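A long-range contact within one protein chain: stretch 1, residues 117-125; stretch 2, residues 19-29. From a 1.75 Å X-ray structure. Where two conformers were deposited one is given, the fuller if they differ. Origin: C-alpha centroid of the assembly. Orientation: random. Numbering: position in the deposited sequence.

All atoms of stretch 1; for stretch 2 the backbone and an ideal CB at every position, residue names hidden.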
ATOM      1  N   ARG A 117     -17.050   8.052 -10.233  0.50 31.99           N
ATOM      2  CA  ARG A 117     -17.487   8.353  -8.855  0.50 31.23           C
ATOM      3  C   ARG A 117     -18.983   8.192  -8.682  0.50 34.43           C
ATOM      4  O   ARG A 117     -19.729   8.523  -9.597  0.50 34.27           O
ATOM      5  CB  ARG A 117     -17.120   9.776  -8.448  0.50 28.25           C
ATOM      6  CG  ARG A 117     -17.920  10.925  -9.076  0.50 27.49           C
ATOM      7  CD  ARG A 117     -17.411  12.254  -8.536  0.50 24.74           C
ATOM      8  NE  ARG A 117     -18.227  13.445  -8.788  0.50 24.30           N
ATOM      9  CZ  ARG A 117     -17.720  14.541  -9.338  0.50 21.67           C
ATOM     10  NH1 ARG A 117     -16.450  14.544  -9.672  0.50 20.58           N
ATOM     11  NH2 ARG A 117     -18.456  15.601  -9.540  0.50 21.32           N
ATOM     12  N   LEU A 118     -19.413   7.724  -7.508  1.00 33.13           N
ATOM     13  CA  LEU A 118     -20.818   7.527  -7.256  1.00 36.68           C
ATOM     14  C   LEU A 118     -21.436   8.818  -6.722  1.00 37.34           C
ATOM     15  O   LEU A 118     -22.624   9.070  -6.943  1.00 30.58           O
ATOM     16  CB  LEU A 118     -20.981   6.337  -6.317  1.00 38.88           C
ATOM     17  CG  LEU A 118     -22.388   5.821  -6.037  1.00 48.34           C
ATOM     18  CD1 LEU A 118     -22.984   5.067  -7.226  1.00 48.71           C
ATOM     19  CD2 LEU A 118     -22.361   4.962  -4.780  1.00 52.79           C
ATOM     20  N   PHE A 119     -20.628   9.638  -6.055  1.00 28.02           N
ATOM     21  CA  PHE A 119     -20.994  10.950  -5.608  1.00 31.88           C
ATOM     22  C   PHE A 119     -19.713  11.787  -5.508  1.00 33.18           C
ATOM     23  O   PHE A 119     -18.587  11.245  -5.552  1.00 34.13           O
ATOM     24  CB  PHE A 119     -21.662  10.851  -4.224  1.00 33.56           C
ATOM     25  CG  PHE A 119     -21.004   9.878  -3.292  1.00 31.21           C
ATOM     26  CD1 PHE A 119     -21.410   8.554  -3.228  1.00 32.59           C
ATOM     27  CD2 PHE A 119     -19.982  10.299  -2.421  1.00 30.48           C
ATOM     28  CE1 PHE A 119     -20.793   7.660  -2.342  1.00 35.11           C
ATOM     29  CE2 PHE A 119     -19.363   9.415  -1.531  1.00 31.06           C
ATOM     30  CZ  PHE A 119     -19.760   8.078  -1.494  1.00 36.53           C
ATOM     31  N   ASP A 120     -19.874  13.085  -5.357  1.00 31.82           N
ATOM     32  CA  ASP A 120     -18.761  14.009  -5.217  1.00 32.39           C
ATOM     33  C   ASP A 120     -18.214  13.849  -3.789  1.00 34.46           C
ATOM     34  O   ASP A 120     -18.949  13.861  -2.814  1.00 32.27           O
ATOM     35  CB  ASP A 120     -19.231  15.468  -5.504  1.00 36.02           C
ATOM     36  CG  ASP A 120     -18.050  16.485  -5.662  1.00 40.33           C
ATOM     37  OD1 ASP A 120     -16.884  16.094  -5.748  1.00 40.56           O
ATOM     38  OD2 ASP A 120     -18.280  17.712  -5.728  1.00 44.12           O
ATOM     39  N   PHE A 121     -16.907  13.648  -3.685  1.00 31.14           N
ATOM     40  CA  PHE A 121     -16.259  13.409  -2.430  1.00 29.42           C
ATOM     41  C   PHE A 121     -14.810  13.840  -2.586  1.00 27.69           C
ATOM     42  O   PHE A 121     -14.185  13.632  -3.698  1.00 28.68           O
ATOM     43  CB  PHE A 121     -16.323  11.939  -1.993  1.00 30.76           C
ATOM     44  CG  PHE A 121     -15.903  11.717  -0.571  1.00 31.85           C
ATOM     45  CD1 PHE A 121     -16.793  11.902   0.466  1.00 33.34           C
ATOM     46  CD2 PHE A 121     -14.592  11.356  -0.256  1.00 33.15           C
ATOM     47  CE1 PHE A 121     -16.391  11.736   1.804  1.00 33.47           C
ATOM     48  CE2 PHE A 121     -14.201  11.123   1.054  1.00 28.42           C
ATOM     49  CZ  PHE A 121     -15.100  11.347   2.094  1.00 34.14           C
ATOM     50  N   PRO A 122     -14.292  14.494  -1.545  1.00 25.65           N
ATOM     51  CA  PRO A 122     -12.871  14.924  -1.580  1.00 26.34           C
ATOM     52  C   PRO A 122     -11.984  13.700  -1.272  1.00 24.70           C
ATOM     53  O   PRO A 122     -11.973  13.201  -0.155  1.00 24.46           O
ATOM     54  CB  PRO A 122     -12.772  16.001  -0.471  1.00 28.86           C
ATOM     55  CG  PRO A 122     -14.049  15.998   0.251  1.00 30.25           C
ATOM     56  CD  PRO A 122     -14.924  14.860  -0.238  1.00 29.06           C
ATOM     57  N   GLY A 123     -11.331  13.173  -2.295  1.00 24.32           N
ATOM     58  CA  GLY A 123     -10.551  11.982  -2.141  1.00 24.17           C
ATOM     59  C   GLY A 123      -9.666  11.915  -0.903  1.00 23.04           C
ATOM     60  O   GLY A 123      -8.870  12.830  -0.659  1.00 22.02           O
ATOM     61  N   LEU A 124      -9.735  10.798  -0.195  1.00 25.10           N
ATOM     62  CA  LEU A 124      -8.849  10.519   0.963  1.00 27.17           C
ATOM     63  C   LEU A 124      -7.388  10.407   0.591  1.00 25.15           C
ATOM     64  O   LEU A 124      -6.561  10.623   1.454  1.00 22.51           O
ATOM     65  CB  LEU A 124      -9.276   9.285   1.736  1.00 25.74           C
ATOM     66  CG  LEU A 124     -10.599   9.402   2.504  1.00 25.77           C
ATOM     67  CD1 LEU A 124     -11.058   8.012   2.927  1.00 25.59           C
ATOM     68  CD2 LEU A 124     -10.500  10.389   3.666  1.00 28.19           C
ATOM     69  N   TRP A 125      -7.055  10.178  -0.694  1.00 21.13           N
ATOM     70  CA  TRP A 125      -5.657  10.182  -1.080  1.00 23.83           C
ATOM     71  C   TRP A 125      -4.939  11.530  -0.738  1.00 27.38           C
ATOM     72  O   TRP A 125      -3.733  11.546  -0.505  1.00 25.88           O
ATOM     73  CB  TRP A 125      -5.470   9.814  -2.573  1.00 22.28           C
ATOM     74  CG  TRP A 125      -5.835  10.923  -3.502  1.00 25.81           C
ATOM     75  CD1 TRP A 125      -7.097  11.220  -3.996  1.00 26.69           C
ATOM     76  CD2 TRP A 125      -4.936  11.844  -4.158  1.00 26.08           C
ATOM     77  NE1 TRP A 125      -7.033  12.304  -4.831  1.00 26.15           N
ATOM     78  CE2 TRP A 125      -5.732  12.707  -4.960  1.00 27.49           C
ATOM     79  CE3 TRP A 125      -3.566  12.067  -4.092  1.00 24.32           C
ATOM     80  CZ2 TRP A 125      -5.174  13.743  -5.734  1.00 28.68           C
ATOM     81  CZ3 TRP A 125      -3.021  13.112  -4.820  1.00 27.03           C
ATOM     82  CH2 TRP A 125      -3.817  13.929  -5.638  1.00 29.13           C
ATOM     83  N   UNK A  19      -6.852   3.014   5.358  1.00 24.87           N
ATOM     84  CA  UNK A  19      -7.627   2.533   6.481  1.00 27.01           C
ATOM     85  C   UNK A  19      -8.951   3.271   6.617  1.00 26.07           C
ATOM     86  O   UNK A  19      -9.949   2.646   6.881  1.00 24.55           O
ATOM     87  CB  UNK A  19      -6.817   2.668   7.772  1.00 27.01           C
ATOM     88  N   UNK A  20      -8.962   4.591   6.461  0.50 24.91           N
ATOM     89  CA  UNK A  20     -10.207   5.359   6.547  0.50 26.33           C
ATOM     90  C   UNK A  20     -11.089   5.105   5.312  0.50 26.44           C
ATOM     91  O   UNK A  20     -12.296   5.113   5.418  0.50 22.72           O
ATOM     92  CB  UNK A  20      -9.902   6.852   6.683  0.50 26.33           C
ATOM     93  N   UNK A  21     -10.507   4.846   4.145  1.00 24.15           N
ATOM     94  CA  UNK A  21     -11.327   4.481   3.018  1.00 23.55           C
ATOM     95  C   UNK A  21     -12.041   3.133   3.222  1.00 21.72           C
ATOM     96  O   UNK A  21     -13.215   2.985   2.831  1.00 24.65           O
ATOM     97  CB  UNK A  21     -10.464   4.435   1.755  1.00 23.55           C
ATOM     98  N   UNK A  22     -11.358   2.184   3.871  1.00 21.40           N
ATOM     99  CA  UNK A  22     -11.918   0.896   4.193  1.00 22.01           C
ATOM    100  C   UNK A  22     -13.080   1.092   5.195  1.00 21.97           C
ATOM    101  O   UNK A  22     -14.207   0.608   5.011  1.00 22.80           O
ATOM    102  CB  UNK A  22     -10.841  -0.032   4.759  1.00 22.01           C
ATOM    103  N   UNK A  23     -12.801   1.867   6.228  1.00 23.53           N
ATOM    104  CA  UNK A  23     -13.827   2.183   7.216  1.00 22.72           C
ATOM    105  C   UNK A  23     -15.061   2.858   6.612  1.00 22.80           C
ATOM    106  O   UNK A  23     -16.148   2.370   6.770  1.00 25.31           O
ATOM    107  CB  UNK A  23     -13.232   3.085   8.299  1.00 22.72           C
ATOM    108  N   UNK A  24     -14.896   3.928   5.871  1.00 23.59           N
ATOM    109  CA  UNK A  24     -16.019   4.595   5.272  1.00 25.39           C
ATOM    110  C   UNK A  24     -16.794   3.746   4.259  1.00 24.56           C
ATOM    111  O   UNK A  24     -18.029   3.803   4.171  1.00 21.72           O
ATOM    112  CB  UNK A  24     -15.528   5.877   4.596  1.00 25.39           C
ATOM    113  N   UNK A  25     -16.086   2.984   3.455  1.00 23.19           N
ATOM    114  CA  UNK A  25     -16.778   2.060   2.545  1.00 23.99           C
ATOM    115  C   UNK A  25     -17.651   1.025   3.279  1.00 22.59           C
ATOM    116  O   UNK A  25     -18.792   0.818   2.913  1.00 24.63           O
ATOM    117  CB  UNK A  25     -15.749   1.331   1.679  1.00 23.99           C
ATOM    118  N   UNK A  26     -17.115   0.399   4.308  1.00 23.33           N
ATOM    119  CA  UNK A  26     -17.850  -0.583   5.058  1.00 23.10           C
ATOM    120  C   UNK A  26     -19.030   0.120   5.694  1.00 23.62           C
ATOM    121  O   UNK A  26     -20.142  -0.413   5.669  1.00 21.26           O
ATOM    122  CB  UNK A  26     -16.969  -1.269   6.104  1.00 23.10           C
ATOM    123  N   UNK A  27     -18.789   1.311   6.223  1.00 24.93           N
ATOM    124  CA  UNK A  27     -19.867   2.025   6.978  1.00 24.45           C
ATOM    125  C   UNK A  27     -20.939   2.523   6.046  1.00 25.64           C
ATOM    126  O   UNK A  27     -22.091   2.520   6.431  1.00 24.62           O
ATOM    127  CB  UNK A  27     -19.299   3.205   7.769  1.00 24.45           C
ATOM    128  N   UNK A  28     -20.595   2.797   4.771  1.00 24.46           N
ATOM    129  CA  UNK A  28     -21.573   3.121   3.738  1.00 26.20           C
ATOM    130  C   UNK A  28     -22.541   1.926   3.547  1.00 28.70           C
ATOM    131  O   UNK A  28     -23.757   2.128   3.525  1.00 25.10           O
ATOM    132  CB  UNK A  28     -20.868   3.468   2.425  1.00 26.20           C
ATOM    133  N   UNK A  29     -22.015   0.702   3.369  1.00 24.54           N
ATOM    134  CA  UNK A  29     -22.927  -0.461   3.175  1.00 21.66           C
ATOM    135  C   UNK A  29     -23.675  -0.793   4.450  1.00 22.80           C
ATOM    136  O   UNK A  29     -24.853  -1.146   4.420  1.00 22.18           O
ATOM    137  CB  UNK A  29     -22.147  -1.692   2.710  1.00 21.66           C
TER

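Stretch 2 is one continuous helix, with phi between -58° and -72° and psi between -27° and -53°, so the faces repeat every three to four positions. Stretch 1 is mostly loop, and what it offers is apolar: the side chain of L124 near the start of the helix segment, the ring of F121 in the middle, and F119 with L118 toward its end.

Position 19 points its CA-to-CB bond away from stretch 1, which therefore sets no rule; a polar residue would do as well as many others. It is D19, whose OD1 is hydrogen-bonded elsewhere in the structure.

Position 20 points toward stretch 1, and its ideal CB lies 4.1 Å from L124 CD1. No charge or donor waits there, so an apolar side chain, or a long one that lays its methylenes on the leucine and carries a polar end onward, would suit. It is E20: its CG sits 4.0 Å from L124 CD1, and the carboxylate makes no hydrogen bond or salt bridge with stretch 1.

Position 21 is the tightest. Its CB points sideways, yet the ideal CB is 3.8 Å from L124 CD1, and that methyl already comes within 3.4 Å of the backbone N of 21. Something small fits naturally; a larger residue would need a rotamer leading its atoms clear of the leucine. A21 supplies a single methyl, with CB 3.8 Å from L124 CD1, and the leucine packs directly against the helix backbone.

Position 22 points away and 23 is out of reach, so stretch 1 constrains neither, and most helix-compatible side chains would do. They are T22 and K23; the lysine NZ forms a salt bridge with OE2 of 27 at 2.8 Å, one turn on, and is also hydrogen-bonded elsewhere in the structure.

Position 24 points toward stretch 1 again. Its ideal CB is still 5.2 Å from L124 CD1, and the F121 ring lies farther out, leaving room for a branched or long apolar side chain such as leucine, methionine or isoleucine. L24, with chi1 m and chi2 t, fills it: its CD1 lies 4.0 Å from L124 CD1 and 4.1 Å from F121 CZ, so one methyl touches both residues.

Positions 25, 26 and 27 are out of reach and open to many choices. T25 turns its OG1 back to A21 O at 2.6 Å, A26 is unconstrained, and E27 completes the bridge to K23.

Position 28 points toward stretch 1, but no atom of it comes within 5.5 Å of the ideal CB. Only a long side chain could span the gap to F119 and L118; an aromatic or methionine would be reasonable. Y28, chi1 t, reaches across: its CE2 is 4.0 Å from F119 CE1, the two rings meeting obliquely, and its OH lies 3.5 Å from L118 CD2, a contact without a hydrogen bond.

Position 29 is out of reach and leaves the choice open; F29 makes no contact with stretch 1.

Stretch 2 (19-29) DEATKLTAEYF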
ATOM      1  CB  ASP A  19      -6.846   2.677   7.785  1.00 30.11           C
ATOM      2  CG  ASP A  19      -5.688   1.684   7.928  1.00 32.38           C
ATOM      3  OD1 ASP A  19      -5.456   0.827   7.052  1.00 27.75           O
ATOM      4  OD2 ASP A  19      -5.035   1.751   8.976  1.00 32.36           O
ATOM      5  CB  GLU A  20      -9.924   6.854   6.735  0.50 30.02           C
ATOM      6  CG  GLU A  20     -11.150   7.750   6.918  0.50 31.86           C
ATOM      7  CD  GLU A  20     -11.719   7.742   8.328  0.50 32.43           C
ATOM      8  OE1 GLU A  20     -11.137   7.091   9.219  0.50 29.79           O
ATOM      9  OE2 GLU A  20     -12.767   8.375   8.534  0.50 31.73           O
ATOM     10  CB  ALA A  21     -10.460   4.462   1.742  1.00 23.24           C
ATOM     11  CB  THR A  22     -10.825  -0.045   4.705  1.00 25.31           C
ATOM     12  OG1 THR A  22      -9.814  -0.228   3.660  1.00 25.44           O
ATOM     13  CG2 THR A  22     -11.381  -1.413   5.121  1.00 26.81           C
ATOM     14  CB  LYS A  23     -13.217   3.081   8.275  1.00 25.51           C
ATOM     15  CG  LYS A  23     -14.198   3.569   9.330  1.00 28.26           C
ATOM     16  CD  LYS A  23     -13.633   4.824  10.002  1.00 32.73           C
ATOM     17  CE  LYS A  23     -14.142   4.977  11.407  1.00 35.00           C
ATOM     18  NZ  LYS A  23     -15.509   5.468  11.520  1.00 38.74           N
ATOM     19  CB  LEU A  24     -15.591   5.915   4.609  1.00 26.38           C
ATOM     20  CG  LEU A  24     -14.968   6.956   5.526  1.00 28.31           C
ATOM     21  CD1 LEU A  24     -14.619   8.154   4.656  1.00 29.72           C
ATOM     22  CD2 LEU A  24     -15.918   7.335   6.678  1.00 29.31           C
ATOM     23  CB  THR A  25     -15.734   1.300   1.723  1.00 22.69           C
ATOM     24  OG1 THR A  25     -14.987   2.281   1.022  1.00 23.43           O
ATOM     25  CG2 THR A  25     -16.370   0.287   0.861  1.00 24.49           C
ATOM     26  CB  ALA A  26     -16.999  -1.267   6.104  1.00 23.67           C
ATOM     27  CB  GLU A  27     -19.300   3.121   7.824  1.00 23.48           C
ATOM     28  CG  GLU A  27     -18.582   2.634   9.044  1.00 26.36           C
ATOM     29  CD  GLU A  27     -17.913   3.770   9.845  1.00 26.34           C
ATOM     30  OE1 GLU A  27     -17.908   4.933   9.396  1.00 28.47           O
ATOM     31  OE2 GLU A  27     -17.358   3.448  10.916  1.00 27.94           O
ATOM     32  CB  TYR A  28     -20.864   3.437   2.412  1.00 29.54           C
ATOM     33  CG  TYR A  28     -21.771   3.690   1.236  1.00 28.28           C
ATOM     34  CD1 TYR A  28     -22.198   2.637   0.436  1.00 33.78           C
ATOM     35  CD2 TYR A  28     -22.234   4.984   0.940  1.00 33.51           C
ATOM     36  CE1 TYR A  28     -23.058   2.830  -0.655  1.00 30.50           C
ATOM     37  CE2 TYR A  28     -23.098   5.193  -0.155  1.00 38.55           C
ATOM     38  CZ  TYR A  28     -23.477   4.094  -0.961  1.00 37.37           C
ATOM     39  OH  TYR A  28     -24.325   4.219  -2.032  1.00 38.93           O
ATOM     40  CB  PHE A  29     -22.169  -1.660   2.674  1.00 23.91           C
ATOM     41  CG  PHE A  29     -21.803  -1.495   1.259  1.00 23.50           C
ATOM     42  CD1 PHE A  29     -22.736  -1.756   0.290  1.00 23.98           C
ATOM     43  CD2 PHE A  29     -20.609  -0.864   0.912  1.00 23.94           C
ATOM     44  CE1 PHE A  29     -22.464  -1.500  -1.039  1.00 23.46           C
ATOM     45  CE2 PHE A  29     -20.340  -0.609  -0.431  1.00 23.41           C
ATOM     46  CZ  PHE A  29     -21.267  -0.908  -1.384  1.00 24.03           C
TER
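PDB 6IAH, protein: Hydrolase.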